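Local coordinates for enhancer of mRNA-decapping protein 3 (PDB 2VC8) that binds single-stranded RNA and promotes mRNA decapping and degradation, its LSm domain probably serving in P-body targeting and in contacts with DCP1A, at residues S10-N15 against G25-V30; I37-P42 against V54-G59. One frame throughout, in Å; residues are numbered along the deposited sequence. Where two conformers were deposited one is given.

Contact 1 joins the antiparallel strands 11-15 and 22-31, contact 2 the antiparallel strands 36-39 and 53-57; all four belong to one curled sheet of the LSm domain. Their centres lie 7 Å apart, and the two middle strands, 22-31 and 36-39, are neighbours both in sequence and in the sheet. At that seam Ser38 N is 2.8 Å from Ala29 O and Ser28 N is 2.9 Å from Ser38 O, both probable hydrogen bonds, and Ser28 and Ala29 together face Ser38 in a classic beta bulge. Apolar side chains also meet, Val12 CG2 of contact 1 lying 3.6 Å from Leu39 CD2 of contact 2.

Contact 1: S10-N15 against G25-V30; sequences SIVSIN and GRVSAV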
ATOM      1  N   SER A  10       4.230   1.998   7.181  1.00 16.36           N
ATOM      2  CA  SER A  10       5.288   1.376   6.396  0.50 15.68           C
ATOM      3  C   SER A  10       5.307   1.923   4.983  1.00 12.98           C
ATOM      4  O   SER A  10       4.354   2.596   4.532  1.00 16.06           O
ATOM      5  CB  SER A  10       5.107  -0.120   6.371  0.50 15.31           C
ATOM      6  OG  SER A  10       3.906  -0.406   5.716  0.50 15.45           O
ATOM      7  N   ILE A  11       6.397   1.680   4.290  1.00 13.31           N
ATOM      8  CA  ILE A  11       6.388   1.852   2.847  0.50 14.07           C
ATOM      9  C   ILE A  11       6.464   0.454   2.238  1.00 13.69           C
ATOM     10  O   ILE A  11       7.268  -0.350   2.644  1.00 13.40           O
ATOM     11  CB  ILE A  11       7.582   2.701   2.315  0.50 13.27           C
ATOM     12  CG1 ILE A  11       7.743   4.057   3.077  0.50 15.69           C
ATOM     13  CG2 ILE A  11       7.452   2.955   0.809  0.50 14.03           C
ATOM     14  CD1 ILE A  11       8.938   4.903   2.607  0.50 22.81           C
ATOM     15  N   VAL A  12       5.567   0.197   1.306  1.00 12.89           N
ATOM     16  CA  VAL A  12       5.376  -1.164   0.775  1.00 12.44           C
ATOM     17  C   VAL A  12       5.318  -1.170  -0.742  1.00 12.18           C
ATOM     18  O   VAL A  12       5.049  -0.161  -1.369  1.00 13.81           O
ATOM     19  CB  VAL A  12       4.104  -1.849   1.339  1.00 12.28           C
ATOM     20  CG1 VAL A  12       4.172  -1.918   2.844  1.00 14.13           C
ATOM     21  CG2 VAL A  12       2.835  -1.199   0.843  1.00 14.22           C
ATOM     22  N   SER A  13       5.536  -2.342  -1.302  1.00 13.13           N
ATOM     23  CA  SER A  13       5.269  -2.634  -2.682  1.00 13.40           C
ATOM     24  C   SER A  13       4.173  -3.709  -2.655  1.00 11.22           C
ATOM     25  O   SER A  13       4.360  -4.715  -2.009  1.00 18.57           O
ATOM     26  CB  SER A  13       6.512  -3.186  -3.349  1.00 19.29           C
ATOM     27  OG  SER A  13       6.227  -3.555  -4.671  1.00 21.19           O
ATOM     28  N   ILE A  14       2.993  -3.479  -3.263  0.50 15.99           N
ATOM     29  CA  ILE A  14       1.809  -4.386  -3.276  0.50 12.01           C
ATOM     30  C   ILE A  14       1.637  -4.878  -4.751  0.50 13.29           C
ATOM     31  O   ILE A  14       1.369  -4.042  -5.613  0.50 11.89           O
ATOM     32  CB  ILE A  14       0.553  -3.585  -2.856  0.50 13.14           C
ATOM     33  CG1 ILE A  14       0.590  -3.231  -1.358  0.50 14.72           C
ATOM     34  CG2 ILE A  14      -0.772  -4.342  -3.127  0.50 11.58           C
ATOM     35  CD1 ILE A  14      -0.580  -2.374  -0.929  0.50 14.05           C
ATOM     36  N   ASN A  15       1.808  -6.194  -5.034  1.00 15.34           N
ATOM     37  CA  ASN A  15       1.570  -6.793  -6.329  1.00 16.45           C
ATOM     38  C   ASN A  15       0.138  -7.260  -6.349  1.00 14.74           C
ATOM     39  O   ASN A  15      -0.246  -8.035  -5.508  1.00 16.07           O
ATOM     40  CB  ASN A  15       2.508  -7.966  -6.527  1.00 16.73           C
ATOM     41  CG  ASN A  15       2.561  -8.435  -7.944  1.00 20.83           C
ATOM     42  OD1 ASN A  15       1.595  -8.292  -8.714  1.00 20.72           O
ATOM     43  ND2 ASN A  15       3.691  -9.032  -8.299  1.00 26.87           N
ATOM     44  N   GLY A  25       4.210   2.557  -2.215  1.00 12.56           N
ATOM     45  CA  GLY A  25       3.887   3.774  -1.491  1.00 15.43           C
ATOM     46  C   GLY A  25       3.828   3.618  -0.023  1.00 14.22           C
ATOM     47  O   GLY A  25       3.895   2.516   0.510  1.00 13.07           O
ATOM     48  N   ARG A  26       3.708   4.722   0.662  1.00 15.96           N
ATOM     49  CA  ARG A  26       3.411   4.706   2.061  1.00 12.67           C
ATOM     50  C   ARG A  26       2.000   4.241   2.405  1.00 14.02           C
ATOM     51  O   ARG A  26       1.038   4.724   1.813  1.00 16.28           O
ATOM     52  CB  ARG A  26       3.657   6.131   2.564  1.00 19.66           C
ATOM     53  CG  ARG A  26       3.296   6.307   4.028  1.00 23.67           C
ATOM     54  CD  ARG A  26       4.392   6.234   4.921  1.00 27.63           C
ATOM     55  NE  ARG A  26       5.392   7.264   4.642  1.00 37.46           N
ATOM     56  CZ  ARG A  26       6.626   7.183   5.115  1.00 34.14           C
ATOM     57  NH1 ARG A  26       7.012   6.155   5.870  1.00 34.44           N
ATOM     58  NH2 ARG A  26       7.501   8.106   4.808  1.00 29.33           N
ATOM     59  N   VAL A  27       1.887   3.364   3.393  1.00 14.89           N
ATOM     60  CA  VAL A  27       0.600   2.881   3.900  1.00 15.20           C
ATOM     61  C   VAL A  27      -0.012   3.957   4.792  1.00 15.60           C
ATOM     62  O   VAL A  27       0.501   4.225   5.910  1.00 18.84           O
ATOM     63  CB  VAL A  27       0.699   1.541   4.652  1.00 15.98           C
ATOM     64  CG1 VAL A  27      -0.655   1.106   5.164  1.00 17.25           C
ATOM     65  CG2 VAL A  27       1.291   0.481   3.697  1.00 16.27           C
ATOM     66  N   SER A  28      -1.041   4.607   4.266  1.00 15.59           N
ATOM     67  CA  SER A  28      -1.730   5.677   4.966  1.00 17.62           C
ATOM     68  C   SER A  28      -2.903   5.228   5.760  1.00 18.61           C
ATOM     69  O   SER A  28      -3.393   5.977   6.597  1.00 20.42           O
ATOM     70  CB  SER A  28      -2.192   6.727   3.972  1.00 21.73           C
ATOM     71  OG  SER A  28      -2.946   6.141   2.921  1.00 25.33           O
ATOM     72  N   ALA A  29      -3.427   4.071   5.420  1.00 17.83           N
ATOM     73  CA  ALA A  29      -4.597   3.531   6.123  1.00 17.19           C
ATOM     74  C   ALA A  29      -4.690   2.039   6.022  1.00 18.90           C
ATOM     75  O   ALA A  29      -4.252   1.458   5.021  1.00 19.22           O
ATOM     76  CB  ALA A  29      -5.956   4.258   5.643  1.00 20.12           C
ATOM     77  N   VAL A  30      -5.278   1.400   7.046  1.00 20.31           N
ATOM     78  CA  VAL A  30      -5.580  -0.032   7.012  1.00 19.06           C
ATOM     79  C   VAL A  30      -6.979  -0.187   7.602  1.00 24.81           C
ATOM     80  O   VAL A  30      -7.229   0.257   8.715  1.00 28.70           O
ATOM     81  CB  VAL A  30      -4.590  -0.886   7.842  1.00 24.86           C
ATOM     82  CG1 VAL A  30      -4.999  -2.364   7.879  1.00 33.74           C
ATOM     83  CG2 VAL A  30      -3.166  -0.740   7.346  1.00 22.84           C
TER
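Val27 holds CG2 anti to its carbonyl carbon, with CG1 anti to the backbone N (chi1 179°), and CG2 thereby meets both Val12 and Ser10. It lies 3.7 Å from Val12 CG2 and nearly as close to Val12 CG1, so one methyl of Val27 touches both branches of Val12, the two side chains crossing obliquely. The same methyl also comes within 3.4 Å of Ser10 OG, a van der Waals touch; the hydroxyl spends its hydrogen bond on Trp7 O, which helps to keep it in place. Ile11 and Arg26 form the non-hydrogen-bonded pair on the other face of the sheet. The arginine chain is bent at chi2 and chi3, and its guanidinium lies against Ile11, whose CG1 sits 3.6 Å from Arg26 NH1, above the guanidinium plane and offset toward its rim. Arg26 NH1 also hydrogen-bonds to Gly9 O, fixing the end of this long chain while Ile11 packs on one of its faces.

The backbone pairing is that of the first two strands of the Sm fold, a strongly bent sheet, and here the local strand axes run at 104° to each other. Val12 and Gly25 exchange two bonds, Val12 N to Gly25 O and Gly25 N to Val12 O, each 3.0 Å. Beyond Arg26, Val27 N reaches Ser10 O at 2.8 Å in a nearly straight bond. Gly25, without a side chain, stands opposite Val12, and Gly25 O also receives a CA-H...O contact from Ile11. Strand 11-15 goes on pairing with 22-31 at Ile14 and Tyr23, while the residues after Val27 turn away from it. Val12 also touches Leu64 of strand 63-66, and Val27 packs on Ile37.

Contact 2: I37-P42 against V54-G59; sequences ISLTRP and VTFRAG
In the antiparallel pairing of strands 36-39 and 53-57 of the Sm fold, Ile37 faces Phe56 and Leu39 faces Val54 as hydrogen-bonded pairs, with Ser38 and Thr55 as the non-hydrogen-bonded pair between them. Each hydrogen-bonded pair exchanges two backbone bonds, among them Phe56 N to Ile37 O and Leu39 N to Val54 O, both 2.8 Å. Ser38 OG and Thr55 OG1 join in a 2.7 Å hydrogen bond on one face of the sheet, either hydroxyl able to donate; both oxygens stand anti to their carbonyl carbons, which lets them meet. On the opposite face Phe56 CE1 lies 3.8 Å from Leu39 CD1, the two side chains crossing at about a right angle. Ile37 O lies at the ring edge, near its plane, 3.6 Å from Phe56 CD1, and the Phe56 side chain also touches Ile14. An alanine in place of Phe56 would probably leave Leu39 CD1 without its aromatic neighbour and open a gap beside Ile14. Next to the corner at Thr40 and Arg41, Pro42 CG touches Val54 CG2 at 3.9 Å. Against the face of Ile37, Leu39 and Phe56 lie Ile14 of strand 11-15, Val27 and Tyr23 of strand 22-31, and Cys16.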
ATOM      1  N   ILE A  37      -6.037  -1.991   2.461  1.00 15.61           N
ATOM      2  CA  ILE A  37      -4.847  -1.230   2.736  0.50 17.02           C
ATOM      3  C   ILE A  37      -4.729  -0.082   1.714  1.00 14.27           C
ATOM      4  O   ILE A  37      -4.978  -0.281   0.506  1.00 15.49           O
ATOM      5  CB  ILE A  37      -3.673  -2.171   2.752  0.50 17.07           C
ATOM      6  CG1 ILE A  37      -2.393  -1.464   3.188  0.50 18.08           C
ATOM      7  CG2 ILE A  37      -3.560  -2.886   1.402  0.50 20.63           C
ATOM      8  CD1 ILE A  37      -1.253  -2.441   3.407  0.50 20.27           C
ATOM      9  N   SER A  38      -4.458   1.115   2.221  1.00 14.96           N
ATOM     10  CA  SER A  38      -4.408   2.344   1.374  1.00 14.61           C
ATOM     11  C   SER A  38      -3.018   2.863   1.270  1.00 13.23           C
ATOM     12  O   SER A  38      -2.297   2.942   2.299  1.00 15.60           O
ATOM     13  CB  SER A  38      -5.307   3.427   1.974  1.00 16.30           C
ATOM     14  OG  SER A  38      -6.659   2.956   2.149  1.00 17.23           O
ATOM     15  N   LEU A  39      -2.617   3.229   0.054  1.00 13.73           N
ATOM     16  CA  LEU A  39      -1.324   3.860  -0.220  1.00 13.89           C
ATOM     17  C   LEU A  39      -1.520   5.307  -0.634  1.00 14.60           C
ATOM     18  O   LEU A  39      -2.393   5.635  -1.398  1.00 15.77           O
ATOM     19  CB  LEU A  39      -0.582   3.156  -1.346  1.00 15.10           C
ATOM     20  CG  LEU A  39      -0.315   1.654  -1.186  1.00 14.18           C
ATOM     21  CD1 LEU A  39       0.513   1.188  -2.336  1.00 16.07           C
ATOM     22  CD2 LEU A  39       0.278   1.308   0.231  1.00 15.05           C
ATOM     23  N   THR A  40      -0.699   6.182  -0.063  1.00 15.40           N
ATOM     24  CA  THR A  40      -0.736   7.575  -0.487  0.50 16.69           C
ATOM     25  C   THR A  40       0.343   7.840  -1.552  1.00 17.57           C
ATOM     26  O   THR A  40       1.444   7.303  -1.523  1.00 19.03           O
ATOM     27  CB  THR A  40      -0.775   8.618   0.710  0.50 19.37           C
ATOM     28  OG1 THR A  40      -0.368   9.935   0.257  0.50 17.05           O
ATOM     29  CG2 THR A  40       0.064   8.158   1.888  0.50 17.06           C
ATOM     30  N   ARG A  41      -0.034   8.636  -2.517  1.00 17.81           N
ATOM     31  CA  ARG A  41       0.876   9.028  -3.586  0.50 17.07           C
ATOM     32  C   ARG A  41       1.634   7.833  -4.177  1.00 18.99           C
ATOM     33  O   ARG A  41       2.867   7.890  -4.299  1.00 19.96           O
ATOM     34  CB  ARG A  41       1.886  10.091  -3.066  0.50 21.37           C
ATOM     35  CG  ARG A  41       1.193  11.359  -2.594  0.50 21.47           C
ATOM     36  CD  ARG A  41       2.167  12.484  -2.347  0.50 20.43           C
ATOM     37  NE  ARG A  41       2.261  12.741  -0.931  0.50 26.49           N
ATOM     38  CZ  ARG A  41       3.285  12.429  -0.139  0.50 29.04           C
ATOM     39  NH1 ARG A  41       4.399  11.809  -0.589  0.50 20.10           N
ATOM     40  NH2 ARG A  41       3.172  12.746   1.141  0.50 24.57           N
ATOM     41  N   PRO A  42       0.945   6.747  -4.502  1.00 17.63           N
ATOM     42  CA  PRO A  42       1.677   5.605  -4.946  1.00 16.24           C
ATOM     43  C   PRO A  42       2.268   5.769  -6.328  1.00 16.48           C
ATOM     44  O   PRO A  42       1.835   6.612  -7.112  1.00 20.02           O
ATOM     45  CB  PRO A  42       0.613   4.497  -5.002  1.00 18.16           C
ATOM     46  CG  PRO A  42      -0.597   5.211  -5.220  1.00 19.30           C
ATOM     47  CD  PRO A  42      -0.508   6.553  -4.530  1.00 19.42           C
ATOM     48  N   VAL A  54      -4.770   5.258  -3.215  1.00 13.67           N
ATOM     49  CA  VAL A  54      -5.366   4.046  -3.820  1.00 15.62           C
ATOM     50  C   VAL A  54      -5.522   2.993  -2.749  1.00 13.56           C
ATOM     51  O   VAL A  54      -4.583   2.799  -1.964  1.00 15.06           O
ATOM     52  CB  VAL A  54      -4.526   3.505  -5.010  1.00 16.41           C
ATOM     53  CG1 VAL A  54      -5.243   2.230  -5.608  1.00 19.86           C
ATOM     54  CG2 VAL A  54      -4.309   4.551  -6.118  1.00 20.58           C
ATOM     55  N   THR A  55      -6.692   2.352  -2.733  1.00 15.13           N
ATOM     56  CA  THR A  55      -7.034   1.424  -1.688  1.00 14.23           C
ATOM     57  C   THR A  55      -7.265   0.028  -2.305  1.00 13.05           C
ATOM     58  O   THR A  55      -8.028  -0.112  -3.278  1.00 14.46           O
ATOM     59  CB  THR A  55      -8.244   1.898  -0.915  1.00 14.77           C
ATOM     60  OG1 THR A  55      -7.879   3.144  -0.243  1.00 17.12           O
ATOM     61  CG2 THR A  55      -8.752   0.871   0.070  1.00 17.40           C
ATOM     62  N   PHE A  56      -6.567  -0.951  -1.730  1.00 12.48           N
ATOM     63  CA  PHE A  56      -6.527  -2.315  -2.248  1.00 14.19           C
ATOM     64  C   PHE A  56      -7.150  -3.253  -1.251  1.00 14.96           C
ATOM     65  O   PHE A  56      -6.917  -3.111  -0.066  1.00 16.15           O
ATOM     66  CB  PHE A  56      -5.059  -2.721  -2.448  1.00 16.39           C
ATOM     67  CG  PHE A  56      -4.264  -1.774  -3.320  1.00 20.12           C
ATOM     68  CD1 PHE A  56      -3.616  -0.638  -2.804  1.00 19.92           C
ATOM     69  CD2 PHE A  56      -4.192  -2.016  -4.632  1.00 22.73           C
ATOM     70  CE1 PHE A  56      -2.918   0.193  -3.641  1.00 20.38           C
ATOM     71  CE2 PHE A  56      -3.483  -1.162  -5.496  1.00 20.12           C
ATOM     72  CZ  PHE A  56      -2.835  -0.082  -4.979  1.00 20.61           C
ATOM     73  N   ARG A  57      -7.864  -4.278  -1.728  1.00 14.71           N
ATOM     74  CA  ARG A  57      -8.273  -5.356  -0.834  1.00 16.29           C
ATOM     75  C   ARG A  57      -7.114  -6.285  -0.604  1.00 16.22           C
ATOM     76  O   ARG A  57      -6.452  -6.730  -1.562  1.00 14.97           O
ATOM     77  CB  ARG A  57      -9.454  -6.109  -1.418  1.00 18.28           C
ATOM     78  CG  ARG A  57     -10.715  -5.326  -1.630  1.00 25.30           C
ATOM     79  CD  ARG A  57     -11.912  -6.242  -2.073  1.00 33.23           C
ATOM     80  NE  ARG A  57     -11.589  -6.915  -3.335  1.00 45.94           N
ATOM     81  CZ  ARG A  57     -12.291  -7.901  -3.894  1.00 47.70           C
ATOM     82  NH1 ARG A  57     -13.415  -8.368  -3.342  1.00 58.78           N
ATOM     83  NH2 ARG A  57     -11.877  -8.404  -5.039  1.00 49.68           N
ATOM     84  N   ALA A  58      -6.931  -6.692   0.645  1.00 16.67           N
ATOM     85  CA  ALA A  58      -5.823  -7.590   0.983  1.00 19.66           C
ATOM     86  C   ALA A  58      -5.895  -8.899   0.203  1.00 18.25           C
ATOM     87  O   ALA A  58      -4.882  -9.426  -0.205  1.00 20.92           O
ATOM     88  CB  ALA A  58      -5.810  -7.896   2.477  1.00 22.66           C
ATOM     89  N   GLY A  59      -7.112  -9.320  -0.083  1.00 19.99           N
ATOM     90  CA  GLY A  59      -7.367 -10.533  -0.827  1.00 20.79           C
ATOM     91  C   GLY A  59      -7.003 -10.502  -2.270  1.00 20.03           C
ATOM     92  O   GLY A  59      -6.973 -11.562  -2.948  1.00 21.77           O
TER